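Local coordinates for sensor protein (Vibrio cholerae, PDB 3BY9) that binds C4-dicarboxylates such as succinate, as the sensor domain of the histidine kinase DctB, which probably phosphorylates itself on histidine from ATP in two-component signalling, at residues 36-41 with 132-137; 99-104 with 122-127; 184-189 with 209-214. All coordinates share one frame; numbering follows the deposited sequence.

Contact 1 (36-41 with 132-137); sequences LISKDK and YAYPVI. With CA (calcium ion), chain C.
Ser38 and Lys39 bring segment 36-41 against strand 128-138, while Leu36 and Asp40 bind a calcium ion. Leu36 turns its side chain away from the strand and gives its carbonyl O to the metal, at 2.4 Å. Ser38 comes next and faces the strand. Its OG lies 3.8 Å from CD2 of Tyr134, approaching the ring obliquely, and is hydrogen-bonded to the carbonyl of His35. A water donates to Ser38 OG and, at 2.7 Å, to Pro135 O, and accepts from Ile137 N, so one water links Ser38 to the strand backbone. The carbonyl of Ser38 fares differently: its O meets the methyls of Val136, 3.2 Å from CG1, and is buried without a hydrogen-bond partner. Lys39 bends its chain at chi3 and chi4 (58° and 59°), which brings NZ back to donate to Ile137 O at 2.8 Å; CG, CD and CE curl round the same oxygen. Asp40 is the second protein ligand, with OD1 2.3 Å from the metal and OD2 hydrogen-bonded to Tyr62; two waters also bind the ion, one of them accepting from Lys39 N. Strand 128-138 runs between strands 141-150 and 116-121 of the antiparallel sheet; Ser38 also touches Ile146 of strand 141-150, and Val136 packs on Val44 and Leu47 of helix 41-48.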
# COMPACT_ATOMS: atom_id res chain seq x y z
N LEU A 36 -15.52 11.72 -0.66
CA LEU A 36 -16.94 11.57 -0.93
C LEU A 36 -17.79 11.46 0.32
O LEU A 36 -18.83 12.13 0.40
CB LEU A 36 -17.17 10.32 -1.83
CG LEU A 36 -18.63 9.83 -1.93
CD1 LEU A 36 -19.46 10.89 -2.63
CD2 LEU A 36 -18.72 8.52 -2.70
N ILE A 37 -17.34 10.67 1.29
CA ILE A 37 -18.17 10.48 2.48
C ILE A 37 -17.75 11.29 3.66
O ILE A 37 -18.48 11.32 4.67
CB ILE A 37 -18.22 8.97 2.94
CG1 ILE A 37 -16.81 8.45 3.33
CG2 ILE A 37 -18.74 8.08 1.77
CD1 ILE A 37 -16.84 7.04 3.96
N SER A 38 -16.64 11.99 3.54
CA SER A 38 -16.06 12.68 4.70
C SER A 38 -16.97 13.61 5.45
O SER A 38 -16.95 13.63 6.70
CB SER A 38 -14.78 13.43 4.29
OG SER A 38 -15.06 14.49 3.39
N LYS A 39 -17.78 14.39 4.73
CA LYS A 39 -18.65 15.36 5.44
C LYS A 39 -20.07 14.82 5.66
O LYS A 39 -20.96 15.55 6.13
CB LYS A 39 -18.74 16.68 4.63
CG LYS A 39 -17.47 17.52 4.82
CD LYS A 39 -17.53 18.90 4.14
CE LYS A 39 -18.69 19.78 4.61
NZ LYS A 39 -18.70 20.07 6.09
N ASP A 40 -20.28 13.56 5.33
CA ASP A 40 -21.61 12.99 5.47
C ASP A 40 -22.10 13.08 6.91
O ASP A 40 -21.32 12.84 7.86
CB ASP A 40 -21.63 11.51 5.04
CG ASP A 40 -21.42 11.35 3.53
OD1 ASP A 40 -21.19 12.39 2.86
OD2 ASP A 40 -21.52 10.20 3.03
N LYS A 41 -23.40 13.33 7.07
CA LYS A 41 -23.96 13.47 8.43
C LYS A 41 -23.56 12.35 9.42
O LYS A 41 -23.23 12.63 10.56
CB LYS A 41 -25.48 13.58 8.33
CG LYS A 41 -26.21 13.64 9.71
CD LYS A 41 -27.70 13.99 9.47
CE LYS A 41 -28.55 13.92 10.79
NZ LYS A 41 -28.09 14.99 11.73
N TYR A 132 -6.27 5.20 1.81
CA TYR A 132 -6.55 6.59 1.41
C TYR A 132 -7.22 7.25 2.62
O TYR A 132 -8.15 6.68 3.21
CB TYR A 132 -7.53 6.64 0.24
CG TYR A 132 -6.85 6.29 -1.08
CD1 TYR A 132 -6.02 7.22 -1.70
CD2 TYR A 132 -7.06 5.07 -1.66
CE1 TYR A 132 -5.40 6.92 -2.92
CE2 TYR A 132 -6.46 4.74 -2.89
CZ TYR A 132 -5.66 5.66 -3.49
OH TYR A 132 -5.12 5.35 -4.72
N ALA A 133 -6.79 8.46 2.97
CA ALA A 133 -7.37 9.13 4.14
C ALA A 133 -7.72 10.57 3.79
O ALA A 133 -7.14 11.17 2.85
CB ALA A 133 -6.36 9.08 5.31
N TYR A 134 -8.68 11.12 4.52
CA TYR A 134 -9.11 12.49 4.21
C TYR A 134 -9.64 13.11 5.49
O TYR A 134 -10.27 12.44 6.30
CB TYR A 134 -10.25 12.43 3.16
CG TYR A 134 -10.43 13.72 2.41
CD1 TYR A 134 -9.69 13.98 1.24
CD2 TYR A 134 -11.32 14.70 2.86
CE1 TYR A 134 -9.84 15.19 0.56
CE2 TYR A 134 -11.47 15.90 2.16
CZ TYR A 134 -10.72 16.14 1.02
OH TYR A 134 -10.84 17.37 0.34
N PRO A 135 -9.38 14.41 5.71
CA PRO A 135 -9.88 15.04 6.94
C PRO A 135 -11.42 15.24 6.94
O PRO A 135 -12.00 15.54 5.88
CB PRO A 135 -9.18 16.43 6.93
CG PRO A 135 -9.07 16.73 5.42
CD PRO A 135 -8.60 15.35 4.88
N VAL A 136 -12.05 15.06 8.11
CA VAL A 136 -13.49 15.34 8.21
C VAL A 136 -13.54 16.77 8.74
O VAL A 136 -13.04 17.05 9.82
CB VAL A 136 -14.18 14.42 9.20
CG1 VAL A 136 -15.69 14.85 9.34
CG2 VAL A 136 -14.11 12.95 8.67
N ILE A 137 -14.14 17.67 7.95
CA ILE A 137 -14.17 19.09 8.29
C ILE A 137 -15.63 19.58 8.44
O ILE A 137 -16.46 19.34 7.55
CB ILE A 137 -13.49 19.87 7.14
CG1 ILE A 137 -12.00 19.48 7.07
CG2 ILE A 137 -13.61 21.40 7.41
CD1 ILE A 137 -11.26 20.06 5.79
CA CA C . -20.38 13.77 1.16
O HOH W 1 -14.11 16.88 4.78
O HOH W 2 -18.15 14.61 1.71
O HOH W 3 -22.24 12.74 -0.18

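Contact 2 (99-104 with 122-127); sequences RNFAWR and GSTSGQ. With SIN (succinic acid), chain E.
Thr124 and Arg99 reach toward each other tip to tip, and theirs is a contact of packing rather than of hydrogen bonding. Thr124 OG1 comes within 3.1 Å of Arg99 NH1, but from over a face of the guanidinium and at an angle too poor for a bond; the methyl CG2 lies over the guanidinium face as well, toward its rim. With chi1 at -60°, OG1 stands beside the backbone N and also meets the edge of the Phe101 ring, in its plane.

Ser123 fills the neighbouring place. Its OG touches two aromatic edges, 3.5 Å from Phe101 CE1 and 3.8 Å from Trp103 CZ2. What the two loops chiefly enclose is succinate. Ser123 N donates to its O4 in an almost straight bond (179°). Arg104 grips the same carboxylate with two donors, NE to O3 at 2.8 Å and NH2 to O4. Trp103 CH2 lies over the centre of the Arg104 guanidinium, and NH2 has a second acceptor in Leu121 O; together these fix the orientation of that flat group. One face of Phe101 covers C3 of the ligand. At the far carboxylate, succinate O2 accepts from the backbone N of Thr124 and that of Ser125. Ser125 OG also donates to succinate O2, at 2.7 Å, and accepts from Gln127 N in an ST turn. Tyr106, Tyr131 and Lys149 complete the pocket, and the positive charges of Arg104 and Lys149 would offset that of the dicarboxylate.

Segment 99-104 ends in a type I turn that leads into helix 105-110, whose Tyr106 touches Phe101. The ligand is thus held between the loop that precedes this helix and the loop, holding segment 122-127, that joins two neighbouring antiparallel strands, 128-138 and the outermost 116-121.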
# COMPACT_ATOMS: atom_id res chain seq x y z
N ARG A 99 -8.95 1.16 18.59
CA ARG A 99 -7.50 1.12 18.37
C ARG A 99 -7.08 2.51 17.93
O ARG A 99 -7.82 3.15 17.17
CB ARG A 99 -7.12 0.15 17.23
CG ARG A 99 -7.66 -1.25 17.40
CD ARG A 99 -7.15 -1.90 18.65
NE ARG A 99 -7.25 -3.35 18.56
CZ ARG A 99 -6.28 -4.15 18.10
NH1 ARG A 99 -5.13 -3.64 17.68
NH2 ARG A 99 -6.46 -5.46 18.08
N ASN A 100 -5.88 2.93 18.35
CA ASN A 100 -5.40 4.27 18.01
C ASN A 100 -4.37 4.18 16.91
O ASN A 100 -3.45 3.33 16.99
CB ASN A 100 -4.86 4.92 19.29
CG ASN A 100 -4.39 6.34 19.05
OD1 ASN A 100 -3.36 6.55 18.42
ND2 ASN A 100 -5.16 7.31 19.54
N PHE A 101 -4.50 5.01 15.85
CA PHE A 101 -3.56 4.98 14.72
C PHE A 101 -2.85 6.33 14.51
O PHE A 101 -2.48 6.66 13.39
CB PHE A 101 -4.31 4.58 13.45
CG PHE A 101 -4.90 3.18 13.54
CD1 PHE A 101 -4.07 2.09 13.71
CD2 PHE A 101 -6.27 2.98 13.53
CE1 PHE A 101 -4.60 0.77 13.88
CE2 PHE A 101 -6.82 1.66 13.68
CZ PHE A 101 -5.97 0.57 13.87
N ALA A 102 -2.70 7.09 15.60
CA ALA A 102 -2.05 8.42 15.45
C ALA A 102 -0.63 8.25 14.96
O ALA A 102 -0.06 9.17 14.40
CB ALA A 102 -2.04 9.18 16.79
N TRP A 103 -0.06 7.06 15.20
CA TRP A 103 1.30 6.74 14.78
C TRP A 103 1.42 6.44 13.28
O TRP A 103 2.56 6.39 12.71
CB TRP A 103 1.81 5.54 15.62
CG TRP A 103 0.95 4.31 15.52
CD1 TRP A 103 -0.17 4.01 16.29
CD2 TRP A 103 1.10 3.23 14.58
NE1 TRP A 103 -0.72 2.81 15.83
CE2 TRP A 103 0.03 2.32 14.81
CE3 TRP A 103 2.02 2.94 13.56
CZ2 TRP A 103 -0.13 1.14 14.05
CZ3 TRP A 103 1.86 1.75 12.81
CH2 TRP A 103 0.80 0.88 13.07
N ARG A 104 0.28 6.29 12.59
CA ARG A 104 0.34 6.00 11.16
C ARG A 104 0.44 7.28 10.34
O ARG A 104 -0.29 8.24 10.58
CB ARG A 104 -0.91 5.29 10.67
CG ARG A 104 -0.91 3.82 10.93
CD ARG A 104 0.10 3.06 10.02
NE ARG A 104 -0.30 1.64 9.92
CZ ARG A 104 0.55 0.64 9.68
NH1 ARG A 104 1.84 0.86 9.50
NH2 ARG A 104 0.09 -0.63 9.71
N GLY A 122 -1.09 -4.20 7.69
CA GLY A 122 -2.06 -3.84 8.72
C GLY A 122 -1.77 -4.39 10.11
O GLY A 122 -1.55 -5.58 10.28
N SER A 123 -1.84 -3.49 11.10
CA SER A 123 -1.51 -3.85 12.47
C SER A 123 -2.53 -4.67 13.22
O SER A 123 -2.17 -5.43 14.11
CB SER A 123 -1.22 -2.59 13.29
OG SER A 123 -2.41 -1.87 13.48
N THR A 124 -3.80 -4.51 12.89
CA THR A 124 -4.82 -5.26 13.62
C THR A 124 -5.21 -6.47 12.80
O THR A 124 -5.39 -7.58 13.34
CB THR A 124 -6.06 -4.38 13.86
OG1 THR A 124 -5.70 -3.22 14.63
CG2 THR A 124 -7.15 -5.18 14.60
N SER A 125 -5.32 -6.25 11.50
CA SER A 125 -5.71 -7.28 10.55
C SER A 125 -4.58 -8.26 10.16
O SER A 125 -4.83 -9.43 9.86
CB SER A 125 -6.20 -6.59 9.27
OG SER A 125 -5.10 -5.91 8.66
N GLY A 126 -3.35 -7.77 10.12
CA GLY A 126 -2.26 -8.61 9.63
C GLY A 126 -2.30 -8.73 8.10
O GLY A 126 -1.62 -9.58 7.48
N GLN A 127 -3.06 -7.85 7.46
CA GLN A 127 -3.21 -7.87 6.02
C GLN A 127 -2.65 -6.62 5.37
O GLN A 127 -2.87 -5.51 5.86
CB GLN A 127 -4.70 -7.97 5.67
CG GLN A 127 -5.30 -9.37 6.00
CD GLN A 127 -4.64 -10.50 5.19
OE1 GLN A 127 -4.60 -10.46 3.95
NE2 GLN A 127 -4.11 -11.51 5.90
C1 SIN E . -5.15 -2.58 9.88
O1 SIN E . -5.08 -2.25 8.65
O2 SIN E . -5.07 -3.79 10.25
C2 SIN E . -5.32 -1.52 10.97
C3 SIN E . -4.97 -0.11 10.47
C4 SIN E . -3.48 0.12 10.30
O3 SIN E . -3.09 1.25 9.87
O4 SIN E . -2.67 -0.82 10.57

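Contact 3 (184-189 with 209-214); sequences LFHSVA and PIPSLG
Two backbone hydrogen bonds join Ser187 to segment 209-214: Ser187 N donates to Pro211 O at 2.9 Å, in the carbonyl plane, and Leu213 N donates to Ser187 O at 2.8 Å. Weaker CA-H...O contacts flank them. His186 CA approaches the same Pro211 O, and Ile210 CA points its hydrogen at Phe185 O, 3.5 Å away with an angle of 158° at the hydrogen. Phe185 O is buried and has no conventional hydrogen-bond partner.

Both bonds of Ser187 lead to residues one before and one after Ser212, the pattern of a parallel beta bridge. It stays a single bridge, and the two segments run roughly the same way, 33° apart, before and after helix 193-202; the loops on either flank of that helix are thus clasped together.

Side-chain polar bonds secure the two serines and the histidine. Ser187 OG, held between the backbone N and the carbonyl carbon (chi1 56°), donates to Ala189 O at 2.8 Å and accepts from a water that also donates to Ile210 O. Ser212 OG accepts from Gly214 N at 2.9 Å, forming an ST turn, and is hydrogen-bonded to Asp190 as well. His186 ND1 donates to Leu184 O, which lies in the plane of the imidazole; this bond would limit rotation of the ring whose face meets Pro211.

Apolar contact gathers on His186. Pro211 lays CG over one face of the imidazole, 3.9 Å from its centroid, in a CH-pi interaction, while Leu213 crosses the histidine side chain at about a right angle, bringing CG to 3.6 Å from His186 CB. Ile210 CG2 and CD1 close on Phe185 O, and Ile210 also touches Val174.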
# COMPACT_ATOMS: atom_id res chain seq x y z
N LEU A 184 7.97 -11.16 -0.81
CA LEU A 184 7.31 -10.09 -0.01
C LEU A 184 8.07 -9.79 1.27
O LEU A 184 8.51 -10.69 1.95
CB LEU A 184 5.86 -10.46 0.36
CG LEU A 184 4.91 -10.52 -0.85
CD1 LEU A 184 3.52 -10.99 -0.34
CD2 LEU A 184 4.77 -9.17 -1.56
N PHE A 185 8.20 -8.50 1.59
CA PHE A 185 8.88 -8.04 2.79
C PHE A 185 10.39 -8.35 2.82
O PHE A 185 10.98 -8.35 3.90
CB PHE A 185 8.19 -8.55 4.06
CG PHE A 185 6.70 -8.27 4.11
CD1 PHE A 185 6.22 -6.97 4.05
CD2 PHE A 185 5.78 -9.31 4.17
CE1 PHE A 185 4.82 -6.70 4.03
CE2 PHE A 185 4.40 -9.07 4.16
CZ PHE A 185 3.92 -7.75 4.09
N HIS A 186 11.00 -8.63 1.67
CA HIS A 186 12.45 -8.78 1.58
C HIS A 186 12.94 -7.56 0.81
O HIS A 186 12.22 -6.97 0.01
CB HIS A 186 12.86 -10.00 0.76
CG HIS A 186 12.59 -11.30 1.42
ND1 HIS A 186 11.33 -11.68 1.84
CD2 HIS A 186 13.42 -12.32 1.74
CE1 HIS A 186 11.40 -12.90 2.38
NE2 HIS A 186 12.66 -13.30 2.32
N SER A 187 14.17 -7.16 1.05
CA SER A 187 14.71 -6.04 0.28
C SER A 187 15.40 -6.61 -0.95
O SER A 187 15.88 -7.74 -0.94
CB SER A 187 15.72 -5.23 1.09
OG SER A 187 16.79 -6.04 1.59
N VAL A 188 15.47 -5.82 -2.02
CA VAL A 188 16.09 -6.32 -3.23
C VAL A 188 17.57 -6.55 -3.00
O VAL A 188 18.13 -7.56 -3.44
CB VAL A 188 15.91 -5.33 -4.40
CG1 VAL A 188 16.80 -5.72 -5.59
CG2 VAL A 188 14.42 -5.34 -4.84
N ALA A 189 18.20 -5.60 -2.30
CA ALA A 189 19.64 -5.64 -2.02
C ALA A 189 19.89 -5.50 -0.53
O ALA A 189 19.02 -5.10 0.23
CB ALA A 189 20.35 -4.48 -2.76
N PRO A 209 10.70 -9.08 9.92
CA PRO A 209 12.15 -9.10 9.72
C PRO A 209 12.19 -8.76 8.23
O PRO A 209 11.29 -9.14 7.47
CB PRO A 209 12.51 -10.56 9.95
CG PRO A 209 11.58 -10.95 11.06
CD PRO A 209 10.26 -10.28 10.67
N ILE A 210 13.20 -8.02 7.81
CA ILE A 210 13.31 -7.67 6.40
C ILE A 210 14.62 -8.34 5.91
O ILE A 210 15.68 -7.75 5.96
CB ILE A 210 13.45 -6.16 6.25
CG1 ILE A 210 12.26 -5.46 6.94
CG2 ILE A 210 13.56 -5.76 4.75
CD1 ILE A 210 10.87 -5.66 6.28
N PRO A 211 14.53 -9.58 5.42
CA PRO A 211 15.76 -10.23 4.95
C PRO A 211 16.09 -9.65 3.60
O PRO A 211 15.24 -9.00 2.97
CB PRO A 211 15.37 -11.71 4.78
CG PRO A 211 14.06 -11.87 5.43
CD PRO A 211 13.39 -10.51 5.40
N SER A 212 17.30 -9.92 3.14
CA SER A 212 17.72 -9.41 1.83
C SER A 212 17.71 -10.50 0.76
O SER A 212 18.11 -11.64 1.04
CB SER A 212 19.15 -8.87 1.93
OG SER A 212 19.61 -8.54 0.63
N LEU A 213 17.27 -10.15 -0.45
CA LEU A 213 17.27 -11.11 -1.57
C LEU A 213 18.69 -11.20 -2.15
O LEU A 213 18.97 -12.07 -2.99
CB LEU A 213 16.28 -10.67 -2.65
CG LEU A 213 14.82 -10.73 -2.16
CD1 LEU A 213 13.91 -10.06 -3.18
CD2 LEU A 213 14.38 -12.17 -1.93
N GLY A 214 19.53 -10.23 -1.77
CA GLY A 214 20.93 -10.27 -2.14
C GLY A 214 21.32 -9.98 -3.56
O GLY A 214 22.40 -10.37 -3.98
O HOH W 4 17.43 -6.40 4.30

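How the contacts relate
Contacts 1 and 2 belong to the domain built on the five-stranded antiparallel sheet, consistent with the membrane-distal PAS-like domain of DctB-type sensors; their centres are about 19 Å apart. They share strand 128-138, which starts just after segment 122-127 and carries segment 132-137, and contact 2 is nested in the chain loop that contact 1 closes. The calcium of contact 1 and the succinate therefore occupy separate places of one domain. Contact 3 follows in series, its centre about 23 Å from that of contact 2 and about 36 Å from that of contact 1, which lies on the opposite side of the chain's centre. It belongs to the second domain, around the four-stranded sheet, though Phe185 touches Arg128 of strand 128-138 at the domain junction.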